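Local coordinates for DNA replication and repair protein RecF (Caldanaerobacter subterraneus subsp. tengcongensis, PDB 5Z69) that binds ATP and probably single-stranded DNA, and serves as a recombination mediator in the RecFOR pathway of DNA repair, at residues A[164-169]-A[265-270]; A[185-190]-A[249-254]; A[209-214]-A[302-307]; A[213-218]-A[227-232]. All blocks are in the same frame, centred on the assembly; numbering follows the deposited sequence. Where two conformers were deposited one is given.

Contact 1 of 4, residues A[164-169]-A[265-270]; sequences KTLSNR and LSTQVG
L166 and R169, one turn apart on helix 153-177, face T267 in the loop after helix 258-264; the backbones stay well separated, with L166 CA 7.7 Å from T267 CA, so side chains bridge the gap. This is helix-against-loop packing in the helical part of this RecF/SMC-type P-loop protein, away from the ATP site. L265 leaves the preceding helix with a positive phi, and the chain then runs extended enough to turn T267 toward the helix. L166 supplies the apolar half: its CD1 lies 3.6 Å from T267 CB, and the threonine suits the place because it offers carbon as well as a hydroxyl. R169 supplies the polar half. With CG swung away from the backbone N (chi1 -172°) and the chain extended as far as NE, the arginine can reach several acceptors. NE pairs with D190 and NH1 with D261, salt bridges that probably hold the buried charge and fix the guanidinium. T267 OG1 gives its proton to N170 OD1, an amide oxygen that can only accept, and itself receives R169 NH1 at 3.1 Å, with an N-H...O angle of 141° and the oxygen 23° out of the guanidinium plane.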
loop_
_atom_site.group_PDB
_atom_site.type_symbol
_atom_site.label_atom_id
_atom_site.label_comp_id
_atom_site.label_asym_id
_atom_site.label_seq_id
_atom_site.Cartn_x
_atom_site.Cartn_y
_atom_site.Cartn_z
ATOM N N LYS A 164 -13.783 -10.251 -17.661
ATOM C CA LYS A 164 -15.125 -10.547 -18.177
ATOM C C LYS A 164 -16.122 -10.656 -17.031
ATOM O O LYS A 164 -17.194 -10.055 -17.057
ATOM C CB LYS A 164 -15.109 -11.844 -18.991
ATOM C CG LYS A 164 -16.408 -12.164 -19.714
ATOM C CD LYS A 164 -16.162 -13.218 -20.804
ATOM N N THR A 165 -15.752 -11.426 -16.016
ATOM C CA THR A 165 -16.577 -11.578 -14.818
ATOM C C THR A 165 -16.721 -10.258 -14.053
ATOM O O THR A 165 -17.787 -9.930 -13.539
ATOM C CB THR A 165 -15.984 -12.643 -13.891
ATOM O OG1 THR A 165 -15.921 -13.885 -14.598
ATOM C CG2 THR A 165 -16.831 -12.823 -12.657
ATOM N N LEU A 166 -15.639 -9.502 -13.981
ATOM C CA LEU A 166 -15.687 -8.193 -13.357
ATOM C C LEU A 166 -16.699 -7.294 -14.074
ATOM O O LEU A 166 -17.529 -6.630 -13.437
ATOM C CB LEU A 166 -14.308 -7.556 -13.371
ATOM C CG LEU A 166 -14.248 -6.142 -12.809
ATOM C CD1 LEU A 166 -14.640 -6.167 -11.334
ATOM C CD2 LEU A 166 -12.854 -5.541 -12.978
ATOM N N SER A 167 -16.628 -7.282 -15.405
ATOM C CA SER A 167 -17.542 -6.462 -16.200
ATOM C C SER A 167 -18.991 -6.867 -15.952
ATOM O O SER A 167 -19.868 -6.004 -15.806
ATOM C CB SER A 167 -17.222 -6.566 -17.691
ATOM O OG SER A 167 -18.147 -5.795 -18.443
ATOM N N ASN A 168 -19.238 -8.178 -15.908
ATOM C CA ASN A 168 -20.567 -8.688 -15.590
ATOM C C ASN A 168 -21.017 -8.246 -14.201
ATOM O O ASN A 168 -22.168 -7.860 -14.006
ATOM C CB ASN A 168 -20.606 -10.210 -15.678
ATOM C CG ASN A 168 -20.465 -10.718 -17.116
ATOM O OD1 ASN A 168 -20.693 -9.975 -18.072
ATOM N ND2 ASN A 168 -20.082 -11.981 -17.263
ATOM N N ARG A 169 -20.111 -8.316 -13.232
ATOM C CA ARG A 169 -20.474 -7.933 -11.885
ATOM C C ARG A 169 -20.844 -6.453 -11.857
ATOM O O ARG A 169 -21.847 -6.068 -11.259
ATOM C CB ARG A 169 -19.347 -8.218 -10.889
ATOM C CG ARG A 169 -19.786 -7.999 -9.426
ATOM C CD ARG A 169 -18.618 -7.981 -8.474
ATOM N NE ARG A 169 -19.012 -8.056 -7.067
ATOM C CZ ARG A 169 -19.086 -7.009 -6.248
ATOM N NH1 ARG A 169 -18.805 -5.784 -6.685
ATOM N NH2 ARG A 169 -19.444 -7.190 -4.990
ATOM N N LEU A 265 -20.868 2.159 -8.046
ATOM C CA LEU A 265 -21.120 1.322 -9.212
ATOM C C LEU A 265 -19.800 0.775 -9.777
ATOM O O LEU A 265 -19.563 0.815 -10.986
ATOM C CB LEU A 265 -21.896 2.100 -10.277
ATOM C CG LEU A 265 -23.362 2.445 -9.977
ATOM C CD1 LEU A 265 -23.973 3.198 -11.161
ATOM C CD2 LEU A 265 -24.196 1.210 -9.644
ATOM N N SER A 266 -18.940 0.283 -8.883
ATOM C CA SER A 266 -17.680 -0.361 -9.272
ATOM C C SER A 266 -17.285 -1.395 -8.223
ATOM O O SER A 266 -17.965 -1.559 -7.214
ATOM C CB SER A 266 -16.566 0.667 -9.432
ATOM O OG SER A 266 -16.189 1.171 -8.154
ATOM N N THR A 267 -16.179 -2.090 -8.457
ATOM C CA THR A 267 -15.735 -3.144 -7.553
ATOM C C THR A 267 -14.397 -2.746 -6.972
ATOM O O THR A 267 -13.414 -2.723 -7.708
ATOM C CB THR A 267 -15.596 -4.509 -8.292
ATOM O OG1 THR A 267 -16.851 -4.874 -8.866
ATOM C CG2 THR A 267 -15.150 -5.613 -7.334
ATOM N N GLN A 268 -14.329 -2.417 -5.674
ATOM C CA GLN A 268 -13.038 -1.967 -5.133
ATOM C C GLN A 268 -12.113 -3.138 -4.772
ATOM O O GLN A 268 -10.912 -2.942 -4.552
ATOM C CB GLN A 268 -13.237 -1.026 -3.912
ATOM C CG GLN A 268 -13.115 -1.670 -2.576
ATOM C CD GLN A 268 -11.693 -1.815 -2.027
ATOM O OE1 GLN A 268 -11.466 -2.679 -1.203
ATOM N NE2 GLN A 268 -10.754 -0.994 -2.476
ATOM N N VAL A 269 -12.648 -4.358 -4.729
ATOM C CA VAL A 269 -11.840 -5.509 -4.344
ATOM C C VAL A 269 -11.327 -6.328 -5.542
ATOM O O VAL A 269 -12.108 -6.845 -6.323
ATOM C CB VAL A 269 -12.618 -6.469 -3.436
ATOM C CG1 VAL A 269 -11.826 -7.739 -3.223
ATOM C CG2 VAL A 269 -12.933 -5.810 -2.065
ATOM N N GLY A 270 -10.018 -6.477 -5.663
ATOM C CA GLY A 270 -9.486 -7.428 -6.629
ATOM C C GLY A 270 -8.184 -6.994 -7.267
ATOM O O GLY A 270 -7.693 -5.886 -6.992
#

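Contact 2 of 4, residues A[185-190]-A[249-254]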
loop_
_atom_site.group_PDB
_atom_site.type_symbol
_atom_site.label_atom_id
_atom_site.label_comp_id
_atom_site.label_asym_id
_atom_site.label_seq_id
_atom_site.Cartn_x
_atom_site.Cartn_y
_atom_site.Cartn_z
ATOM N N LEU A 185 -27.841 -11.772 -6.612
ATOM C CA LEU A 185 -27.184 -12.547 -7.621
ATOM C C LEU A 185 -25.682 -12.379 -7.552
ATOM O O LEU A 185 -24.973 -13.140 -8.168
ATOM C CB LEU A 185 -27.744 -12.051 -8.951
ATOM N N LEU A 186 -25.201 -11.419 -6.754
ATOM C CA LEU A 186 -23.774 -11.084 -6.635
ATOM C C LEU A 186 -22.879 -12.178 -6.060
ATOM O O LEU A 186 -21.678 -12.221 -6.357
ATOM C CB LEU A 186 -23.608 -9.827 -5.758
ATOM C CG LEU A 186 -24.026 -8.513 -6.418
ATOM C CD1 LEU A 186 -24.040 -7.371 -5.416
ATOM C CD2 LEU A 186 -23.081 -8.196 -7.553
ATOM N N GLU A 187 -23.451 -13.058 -5.244
ATOM C CA GLU A 187 -22.656 -14.077 -4.571
ATOM C C GLU A 187 -21.893 -14.931 -5.570
ATOM O O GLU A 187 -20.709 -15.190 -5.409
ATOM C CB GLU A 187 -23.532 -14.980 -3.707
ATOM C CG GLU A 187 -22.753 -16.105 -3.042
ATOM C CD GLU A 187 -23.650 -17.186 -2.477
ATOM O OE1 GLU A 187 -24.620 -16.841 -1.769
ATOM O OE2 GLU A 187 -23.387 -18.380 -2.742
ATOM N N ILE A 188 -22.583 -15.357 -6.614
ATOM C CA ILE A 188 -22.023 -16.346 -7.515
ATOM C C ILE A 188 -20.878 -15.711 -8.306
ATOM O O ILE A 188 -19.830 -16.322 -8.488
ATOM C CB ILE A 188 -23.097 -16.933 -8.451
ATOM C CG1 ILE A 188 -24.297 -17.467 -7.639
ATOM C CG2 ILE A 188 -22.504 -18.068 -9.234
ATOM C CD1 ILE A 188 -25.345 -16.418 -7.135
ATOM N N PHE A 189 -21.066 -14.467 -8.729
ATOM C CA PHE A 189 -19.991 -13.700 -9.349
ATOM C C PHE A 189 -18.840 -13.456 -8.399
ATOM O O PHE A 189 -17.679 -13.488 -8.816
ATOM C CB PHE A 189 -20.531 -12.373 -9.880
ATOM C CG PHE A 189 -21.404 -12.541 -11.080
ATOM C CD1 PHE A 189 -20.844 -12.742 -12.340
ATOM C CD2 PHE A 189 -22.776 -12.560 -10.955
ATOM C CE1 PHE A 189 -21.641 -12.923 -13.451
ATOM C CE2 PHE A 189 -23.580 -12.746 -12.065
ATOM C CZ PHE A 189 -23.010 -12.925 -13.312
ATOM N N ASP A 190 -19.162 -13.222 -7.123
ATOM C CA ASP A 190 -18.160 -12.995 -6.100
ATOM C C ASP A 190 -17.236 -14.194 -5.983
ATOM O O ASP A 190 -16.004 -14.049 -5.929
ATOM C CB ASP A 190 -18.820 -12.724 -4.738
ATOM C CG ASP A 190 -19.316 -11.288 -4.586
ATOM O OD1 ASP A 190 -19.881 -10.978 -3.517
ATOM O OD2 ASP A 190 -19.140 -10.471 -5.519
ATOM N N LYS A 249 -10.137 -14.808 1.638
ATOM C CA LYS A 249 -10.000 -13.395 1.968
ATOM C C LYS A 249 -10.653 -12.498 0.913
ATOM O O LYS A 249 -11.386 -11.566 1.260
ATOM C CB LYS A 249 -8.521 -13.031 2.157
ATOM C CG LYS A 249 -7.888 -13.717 3.389
ATOM C CD LYS A 249 -6.542 -13.111 3.804
ATOM C CE LYS A 249 -6.696 -12.085 4.937
ATOM N NZ LYS A 249 -5.883 -10.830 4.699
ATOM N N LEU A 250 -10.415 -12.804 -0.366
ATOM C CA LEU A 250 -10.982 -12.038 -1.472
ATOM C C LEU A 250 -12.495 -12.095 -1.441
ATOM O O LEU A 250 -13.164 -11.081 -1.616
ATOM C CB LEU A 250 -10.471 -12.559 -2.837
ATOM C CG LEU A 250 -9.006 -12.304 -3.204
ATOM C CD1 LEU A 250 -8.662 -12.919 -4.580
ATOM C CD2 LEU A 250 -8.684 -10.812 -3.183
ATOM N N LYS A 251 -13.024 -13.298 -1.236
ATOM C CA LYS A 251 -14.457 -13.501 -1.122
ATOM C C LYS A 251 -15.045 -12.742 0.104
ATOM O O LYS A 251 -16.113 -12.134 0.017
ATOM C CB LYS A 251 -14.750 -14.999 -1.036
ATOM C CG LYS A 251 -16.208 -15.364 -0.809
ATOM C CD LYS A 251 -17.021 -15.234 -2.078
ATOM C CE LYS A 251 -18.493 -15.550 -1.829
ATOM N NZ LYS A 251 -19.202 -14.440 -1.132
ATOM N N ASN A 252 -14.351 -12.766 1.237
ATOM C CA ASN A 252 -14.836 -12.027 2.414
ATOM C C ASN A 252 -14.873 -10.524 2.149
ATOM O O ASN A 252 -15.826 -9.824 2.497
ATOM C CB ASN A 252 -13.962 -12.297 3.641
ATOM C CG ASN A 252 -14.008 -13.748 4.089
ATOM O OD1 ASN A 252 -13.102 -14.220 4.777
ATOM N ND2 ASN A 252 -15.056 -14.466 3.689
ATOM N N ARG A 253 -13.813 -10.037 1.521
ATOM C CA ARG A 253 -13.711 -8.638 1.188
ATOM C C ARG A 253 -14.779 -8.198 0.192
ATOM O O ARG A 253 -15.313 -7.110 0.340
ATOM C CB ARG A 253 -12.304 -8.344 0.674
ATOM C CG ARG A 253 -11.278 -8.549 1.754
ATOM C CD ARG A 253 -9.848 -8.474 1.274
ATOM N NE ARG A 253 -8.963 -8.421 2.430
ATOM C CZ ARG A 253 -7.927 -7.601 2.550
ATOM N NH1 ARG A 253 -7.617 -6.777 1.557
ATOM N NH2 ARG A 253 -7.196 -7.620 3.661
ATOM N N LEU A 254 -15.094 -9.029 -0.803
ATOM C CA LEU A 254 -16.142 -8.705 -1.775
ATOM C C LEU A 254 -17.480 -8.517 -1.067
ATOM O O LEU A 254 -18.232 -7.566 -1.337
ATOM C CB LEU A 254 -16.283 -9.814 -2.840
ATOM C CG LEU A 254 -15.122 -10.061 -3.792
ATOM C CD1 LEU A 254 -15.305 -11.323 -4.612
ATOM C CD2 LEU A 254 -15.038 -8.863 -4.693
#
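L254 packs on the stem, backbone and carboxylate of D190, the two side chains lying alongside and pointing opposite ways. The leucine methyl CD1 makes a tight approach to the D190 carbonyl, 3.1 Å from D190 O, and also touches D190 CB, while L254 CB lies over one face of the carboxylate, 3.8 Å from D190 CG. A leucine suits the site because its branched end can lie against the aspartate stem and backbone. K251 adds the carbon part of its chain: bent at chi2 (77°) and again at chi4, it brings CD to 4.0 Å from D190 C. These side chains fill the space between two roughly antiparallel helices, 186-222 and 243-256, whose local axes run 150° apart and approach to 10.4 Å; their nearest CA atoms are those of D190 and K251, at 6.2 Å. Toward D190 and E187 the charge of K251 acts only loosely. Its NZ stands 4.3 Å from D190 OD1, too far for a salt bridge, and 6.0 Å from OE1 of the exposed E187; K251 also packs on E191, the residue after D190. The carboxylate of D190 has its stronger mate in R169 of helix 153-177; replacing D190 by an alanine is likely to leave that buried guanidinium without one of its two counter-charges and open a gap beside L254 CB. R253 of helix 243-256 packs on L232 of the second subunit.

Contact 3 of 4, residues A[209-214]-A[302-307]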
loop_
_atom_site.group_PDB
_atom_site.type_symbol
_atom_site.label_atom_id
_atom_site.label_comp_id
_atom_site.label_asym_id
_atom_site.label_seq_id
_atom_site.Cartn_x
_atom_site.Cartn_y
_atom_site.Cartn_z
ATOM N N GLU A 209 8.548 -11.757 -7.380
ATOM C CA GLU A 209 9.705 -12.451 -6.791
ATOM C C GLU A 209 10.868 -12.460 -7.745
ATOM O O GLU A 209 11.958 -12.033 -7.399
ATOM C CB GLU A 209 9.380 -13.910 -6.469
ATOM C CG GLU A 209 8.636 -14.177 -5.156
ATOM C CD GLU A 209 8.628 -15.660 -4.824
ATOM O OE1 GLU A 209 7.524 -16.232 -4.664
ATOM O OE2 GLU A 209 9.736 -16.241 -4.727
ATOM N N LYS A 210 10.638 -12.973 -8.955
ATOM C CA LYS A 210 11.693 -12.999 -9.969
ATOM C C LYS A 210 12.142 -11.598 -10.333
ATOM O O LYS A 210 13.333 -11.353 -10.508
ATOM C CB LYS A 210 11.218 -13.736 -11.217
ATOM C CG LYS A 210 11.002 -15.198 -10.979
ATOM C CD LYS A 210 10.333 -15.870 -12.167
ATOM C CE LYS A 210 10.276 -17.375 -11.968
ATOM N NZ LYS A 210 9.338 -18.017 -12.912
ATOM N N LEU A 211 11.188 -10.674 -10.434
ATOM C CA LEU A 211 11.510 -9.296 -10.773
ATOM C C LEU A 211 12.466 -8.705 -9.734
ATOM O O LEU A 211 13.478 -8.104 -10.082
ATOM C CB LEU A 211 10.236 -8.445 -10.872
ATOM C CG LEU A 211 10.491 -6.983 -11.252
ATOM C CD1 LEU A 211 11.185 -6.965 -12.609
ATOM C CD2 LEU A 211 9.215 -6.141 -11.294
ATOM N N LYS A 212 12.154 -8.893 -8.457
ATOM C CA LYS A 212 13.002 -8.344 -7.396
ATOM C C LYS A 212 14.428 -8.932 -7.445
ATOM O O LYS A 212 15.406 -8.185 -7.427
ATOM C CB LYS A 212 12.344 -8.576 -6.030
ATOM C CG LYS A 212 12.935 -7.758 -4.878
ATOM C CD LYS A 212 13.975 -8.543 -4.112
ATOM C CE LYS A 212 13.373 -9.805 -3.516
ATOM N NZ LYS A 212 13.473 -10.975 -4.434
ATOM N N ASN A 213 14.548 -10.256 -7.539
ATOM C CA ASN A 213 15.859 -10.906 -7.681
ATOM C C ASN A 213 16.707 -10.343 -8.816
ATOM O O ASN A 213 17.872 -9.994 -8.625
ATOM C CB ASN A 213 15.714 -12.409 -7.931
ATOM C CG ASN A 213 15.019 -13.136 -6.806
ATOM O OD1 ASN A 213 15.076 -12.722 -5.648
ATOM N ND2 ASN A 213 14.361 -14.243 -7.143
ATOM N N SER A 214 16.122 -10.290 -10.009
ATOM C CA SER A 214 16.849 -9.833 -11.179
ATOM C C SER A 214 17.177 -8.348 -11.089
ATOM O O SER A 214 18.271 -7.927 -11.449
ATOM C CB SER A 214 16.047 -10.116 -12.458
ATOM O OG SER A 214 16.827 -9.812 -13.595
ATOM N N LYS A 302 13.585 -2.897 -16.884
ATOM C CA LYS A 302 13.492 -3.383 -18.272
ATOM C C LYS A 302 14.558 -4.445 -18.558
ATOM O O LYS A 302 14.301 -5.427 -19.262
ATOM C CB LYS A 302 13.614 -2.220 -19.260
ATOM C CG LYS A 302 12.541 -1.118 -19.103
ATOM C CD LYS A 302 11.132 -1.612 -19.441
ATOM C CE LYS A 302 11.066 -2.020 -20.925
ATOM N NZ LYS A 302 9.701 -2.460 -21.394
ATOM N N LEU A 303 15.754 -4.250 -18.010
ATOM C CA LEU A 303 16.799 -5.261 -18.107
ATOM C C LEU A 303 16.305 -6.576 -17.510
ATOM O O LEU A 303 16.590 -7.645 -18.034
ATOM C CB LEU A 303 18.082 -4.793 -17.406
ATOM C CG LEU A 303 18.912 -3.745 -18.153
ATOM C CD1 LEU A 303 20.126 -3.337 -17.329
ATOM C CD2 LEU A 303 19.342 -4.269 -19.522
ATOM N N SER A 304 15.530 -6.478 -16.437
ATOM C CA SER A 304 14.953 -7.650 -15.780
ATOM C C SER A 304 13.834 -8.293 -16.593
ATOM O O SER A 304 13.685 -9.523 -16.611
ATOM C CB SER A 304 14.426 -7.267 -14.400
ATOM O OG SER A 304 15.500 -6.993 -13.531
ATOM N N GLU A 305 13.039 -7.457 -17.248
ATOM C CA GLU A 305 11.989 -7.938 -18.133
ATOM C C GLU A 305 12.623 -8.833 -19.170
ATOM O O GLU A 305 12.203 -9.975 -19.389
ATOM C CB GLU A 305 11.259 -6.764 -18.795
ATOM C CG GLU A 305 10.129 -7.190 -19.735
ATOM C CD GLU A 305 9.586 -6.037 -20.558
ATOM O OE1 GLU A 305 9.613 -4.884 -20.065
ATOM O OE2 GLU A 305 9.134 -6.290 -21.707
ATOM N N LEU A 306 13.669 -8.308 -19.789
ATOM C CA LEU A 306 14.416 -9.037 -20.797
ATOM C C LEU A 306 14.950 -10.368 -20.262
ATOM O O LEU A 306 14.754 -11.424 -20.861
ATOM C CB LEU A 306 15.558 -8.159 -21.300
ATOM C CG LEU A 306 16.562 -8.818 -22.244
ATOM C CD1 LEU A 306 15.856 -9.453 -23.429
ATOM C CD2 LEU A 306 17.593 -7.785 -22.699
ATOM N N GLU A 307 15.630 -10.310 -19.127
ATOM C CA GLU A 307 16.211 -11.506 -18.539
ATOM C C GLU A 307 15.154 -12.567 -18.206
ATOM O O GLU A 307 15.307 -13.733 -18.554
ATOM C CB GLU A 307 16.993 -11.134 -17.276
ATOM C CG GLU A 307 17.459 -12.333 -16.489
ATOM C CD GLU A 307 18.358 -11.923 -15.335
ATOM O OE1 GLU A 307 17.965 -12.124 -14.170
ATOM O OE2 GLU A 307 19.447 -11.377 -15.610
#
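S214 and S304 mark the closest approach of two helices, their CA atoms 5.4 Å apart where the local axes pass at 9.2 Å with 118° between their directions. This is a steep helix-helix crossing between helix 186-222 and helix 291-313, which begins at what is probably the ABC signature sequence, and small serines let the backbones come near. In the conformer described, one of two deposited for S214 and so with some doubt, S214 OG donates to E307 OE1 at 2.6 Å. It meets the carboxylate from above its plane, 78° out, rather than at its edge. E307 can reach across because it leads CG away from its own backbone N (chi1 172°) and then stays extended. Its other oxygen, OE2, forms a salt bridge with K217, farther along helix 186-222, so one carboxylate serves both a hydroxyl and an ammonium of the same helix. With an alanine at E307 both oxygens are gone, and S214 would probably lose this acceptor while K217 is left without this counter-charge. S304 OG is held by the carbonyl of C300 one turn back in its own helix, which satisfies a hydroxyl in a buried place; it lies 3.1 Å from S214 OG. L211, one turn before S214, closes the apolar side of the crossing, its methyl CD1 resting 3.7 Å from S304 CB.

Contact 4 of 4, residues A[213-218]-A[227-232]; sequences NSMSKF and LEIIYL
M215 points its side chain at the start of strand 227-232, which runs back at 156° to helix 213-218 with the two local axes 8.0 Å apart. Its CB meets the L227 methyl CD1 at 4.1 Å. Farther out the thioether crosses I229 at about a right angle, SD lying 3.9 Å from I229 CD1. An unbranched, flexible methionine suits this place, since one chain can touch two strand residues whose side chains both point to the helix; with CG opposite the carbonyl carbon (chi1 -73°) and the chain extended at chi2, SD is carried out to I229. Next comes S216, where the backbones are nearest, S216 CA and L227 CA being 5.1 Å apart. The small serine fits this close approach, its OG 3.5 Å from L227 CB. With chi1 at -73° the hydroxyl turns back along the helix and bonds to the carbonyl of K212, a usual way for a serine inside a helix to satisfy itself; L227 O is 3.3 Å from the same OG. K217 and F218 face other parts of the fold, K217 laying its CE 3.5 Å above the centre of the F218 ring. F218 itself packs on L303 and S304 of helix 291-313. The strand is an outer member of a three-stranded antiparallel sheet, joined to strand 275-280 through backbone bonds of E228 and I230. L227 also packs on I278 and I280 of that neighbour, while Y231 lies back over helix 186-222 on I201, R204 and L208.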
loop_
_atom_site.group_PDB
_atom_site.type_symbol
_atom_site.label_atom_id
_atom_site.label_comp_id
_atom_site.label_asym_id
_atom_site.label_seq_id
_atom_site.Cartn_x
_atom_site.Cartn_y
_atom_site.Cartn_z
ATOM N N ASN A 213 14.548 -10.256 -7.539
ATOM C CA ASN A 213 15.859 -10.906 -7.681
ATOM C C ASN A 213 16.707 -10.343 -8.816
ATOM O O ASN A 213 17.872 -9.994 -8.625
ATOM C CB ASN A 213 15.714 -12.409 -7.931
ATOM C CG ASN A 213 15.019 -13.136 -6.806
ATOM O OD1 ASN A 213 15.076 -12.722 -5.648
ATOM N ND2 ASN A 213 14.361 -14.243 -7.143
ATOM N N SER A 214 16.122 -10.290 -10.009
ATOM C CA SER A 214 16.849 -9.833 -11.179
ATOM C C SER A 214 17.177 -8.348 -11.089
ATOM O O SER A 214 18.271 -7.927 -11.449
ATOM C CB SER A 214 16.047 -10.116 -12.458
ATOM O OG SER A 214 16.827 -9.812 -13.595
ATOM N N MET A 215 16.232 -7.553 -10.609
ATOM C CA MET A 215 16.470 -6.122 -10.497
ATOM C C MET A 215 17.516 -5.795 -9.443
ATOM O O MET A 215 18.253 -4.825 -9.596
ATOM C CB MET A 215 15.198 -5.365 -10.137
ATOM C CG MET A 215 14.175 -5.230 -11.213
ATOM S SD MET A 215 12.838 -4.240 -10.524
ATOM C CE MET A 215 13.380 -2.588 -10.820
ATOM N N SER A 216 17.539 -6.568 -8.357
ATOM C CA SER A 216 18.530 -6.364 -7.293
ATOM C C SER A 216 19.924 -6.611 -7.828
ATOM O O SER A 216 20.878 -5.931 -7.450
ATOM C CB SER A 216 18.270 -7.284 -6.103
ATOM O OG SER A 216 17.143 -6.864 -5.368
ATOM N N LYS A 217 20.031 -7.602 -8.709
ATOM C CA LYS A 217 21.292 -7.912 -9.352
ATOM C C LYS A 217 21.734 -6.727 -10.217
ATOM O O LYS A 217 22.854 -6.250 -10.090
ATOM C CB LYS A 217 21.166 -9.197 -10.181
ATOM C CG LYS A 217 22.473 -9.763 -10.735
ATOM C CD LYS A 217 22.820 -9.218 -12.124
ATOM C CE LYS A 217 21.686 -9.429 -13.125
ATOM N NZ LYS A 217 21.442 -10.862 -13.471
ATOM N N PHE A 218 20.852 -6.241 -11.085
ATOM C CA PHE A 218 21.221 -5.155 -11.997
ATOM C C PHE A 218 21.503 -3.841 -11.260
ATOM O O PHE A 218 22.480 -3.151 -11.557
ATOM C CB PHE A 218 20.128 -4.942 -13.053
ATOM C CG PHE A 218 20.107 -5.998 -14.124
ATOM C CD1 PHE A 218 21.143 -6.091 -15.042
ATOM C CD2 PHE A 218 19.052 -6.895 -14.222
ATOM C CE1 PHE A 218 21.130 -7.060 -16.032
ATOM C CE2 PHE A 218 19.039 -7.868 -15.209
ATOM C CZ PHE A 218 20.082 -7.951 -16.110
ATOM N N LEU A 227 17.645 -2.993 -3.701
ATOM C CA LEU A 227 16.264 -2.988 -4.199
ATOM C C LEU A 227 15.351 -3.842 -3.349
ATOM O O LEU A 227 15.680 -4.987 -3.022
ATOM C CB LEU A 227 16.184 -3.497 -5.658
ATOM C CG LEU A 227 14.869 -3.397 -6.466
ATOM C CD1 LEU A 227 13.920 -4.585 -6.333
ATOM C CD2 LEU A 227 14.160 -2.113 -6.182
ATOM N N GLU A 228 14.189 -3.295 -3.027
ATOM C CA GLU A 228 13.108 -4.110 -2.504
ATOM C C GLU A 228 11.811 -3.865 -3.304
ATOM O O GLU A 228 11.583 -2.771 -3.832
ATOM C CB GLU A 228 12.884 -3.843 -1.002
ATOM C CG GLU A 228 11.969 -4.876 -0.328
ATOM C CD GLU A 228 12.387 -6.306 -0.636
ATOM O OE1 GLU A 228 11.872 -6.881 -1.620
ATOM O OE2 GLU A 228 13.243 -6.846 0.096
ATOM N N ILE A 229 10.974 -4.897 -3.401
ATOM C CA ILE A 229 9.678 -4.768 -4.056
ATOM C C ILE A 229 8.574 -5.231 -3.137
ATOM O O ILE A 229 8.600 -6.364 -2.661
ATOM C CB ILE A 229 9.613 -5.584 -5.388
ATOM C CG1 ILE A 229 10.445 -4.891 -6.460
ATOM C CG2 ILE A 229 8.177 -5.728 -5.881
ATOM C CD1 ILE A 229 10.402 -5.554 -7.775
ATOM N N ILE A 230 7.598 -4.358 -2.902
ATOM C CA ILE A 230 6.446 -4.696 -2.064
ATOM C C ILE A 230 5.181 -4.836 -2.905
ATOM O O ILE A 230 4.767 -3.899 -3.582
ATOM C CB ILE A 230 6.185 -3.634 -0.972
ATOM C CG1 ILE A 230 7.463 -3.350 -0.183
ATOM C CG2 ILE A 230 5.058 -4.090 -0.049
ATOM C CD1 ILE A 230 8.010 -4.564 0.511
ATOM N N TYR A 231 4.577 -6.016 -2.847
ATOM C CA TYR A 231 3.378 -6.316 -3.605
ATOM C C TYR A 231 2.144 -6.052 -2.750
ATOM O O TYR A 231 1.819 -6.825 -1.847
ATOM C CB TYR A 231 3.420 -7.776 -4.097
ATOM C CG TYR A 231 2.194 -8.262 -4.860
ATOM C CD1 TYR A 231 1.300 -7.367 -5.463
ATOM C CD2 TYR A 231 1.935 -9.624 -4.969
ATOM C CE1 TYR A 231 0.188 -7.822 -6.144
ATOM C CE2 TYR A 231 0.828 -10.093 -5.658
ATOM C CZ TYR A 231 -0.033 -9.191 -6.243
ATOM O OH TYR A 231 -1.130 -9.671 -6.899
ATOM N N LEU A 232 1.460 -4.951 -3.053
ATOM C CA LEU A 232 0.227 -4.589 -2.361
ATOM C C LEU A 232 -0.966 -5.306 -2.974
ATOM O O LEU A 232 -1.761 -4.689 -3.704
ATOM C CB LEU A 232 0.006 -3.074 -2.411
ATOM C CG LEU A 232 1.167 -2.222 -1.896
ATOM C CD1 LEU A 232 0.746 -0.763 -1.779
ATOM C CD2 LEU A 232 1.639 -2.766 -0.562
#

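The contacts form two touching pairs. Contacts 1 and 2, with centres 10 Å apart, lie in the outer helical region and are partly buried; each touches the second subunit, and they meet at the salt bridge from R169 to D190. Contacts 3 and 4, with centres 8 Å apart, share N213 and S214 and lie nearer the chain's centre; contact 3 is buried, contact 4 only partly. One long helix, 186-222, runs from contact 2 to contacts 3 and 4, whose centres are 32 to 33 Å from that of contact 2. Contact 1 pairs an arginine-threonine bond with leucine packing; carbon with distant charge marks contact 2, hydroxyl and carboxylate contact 3, and apolar packing contact 4.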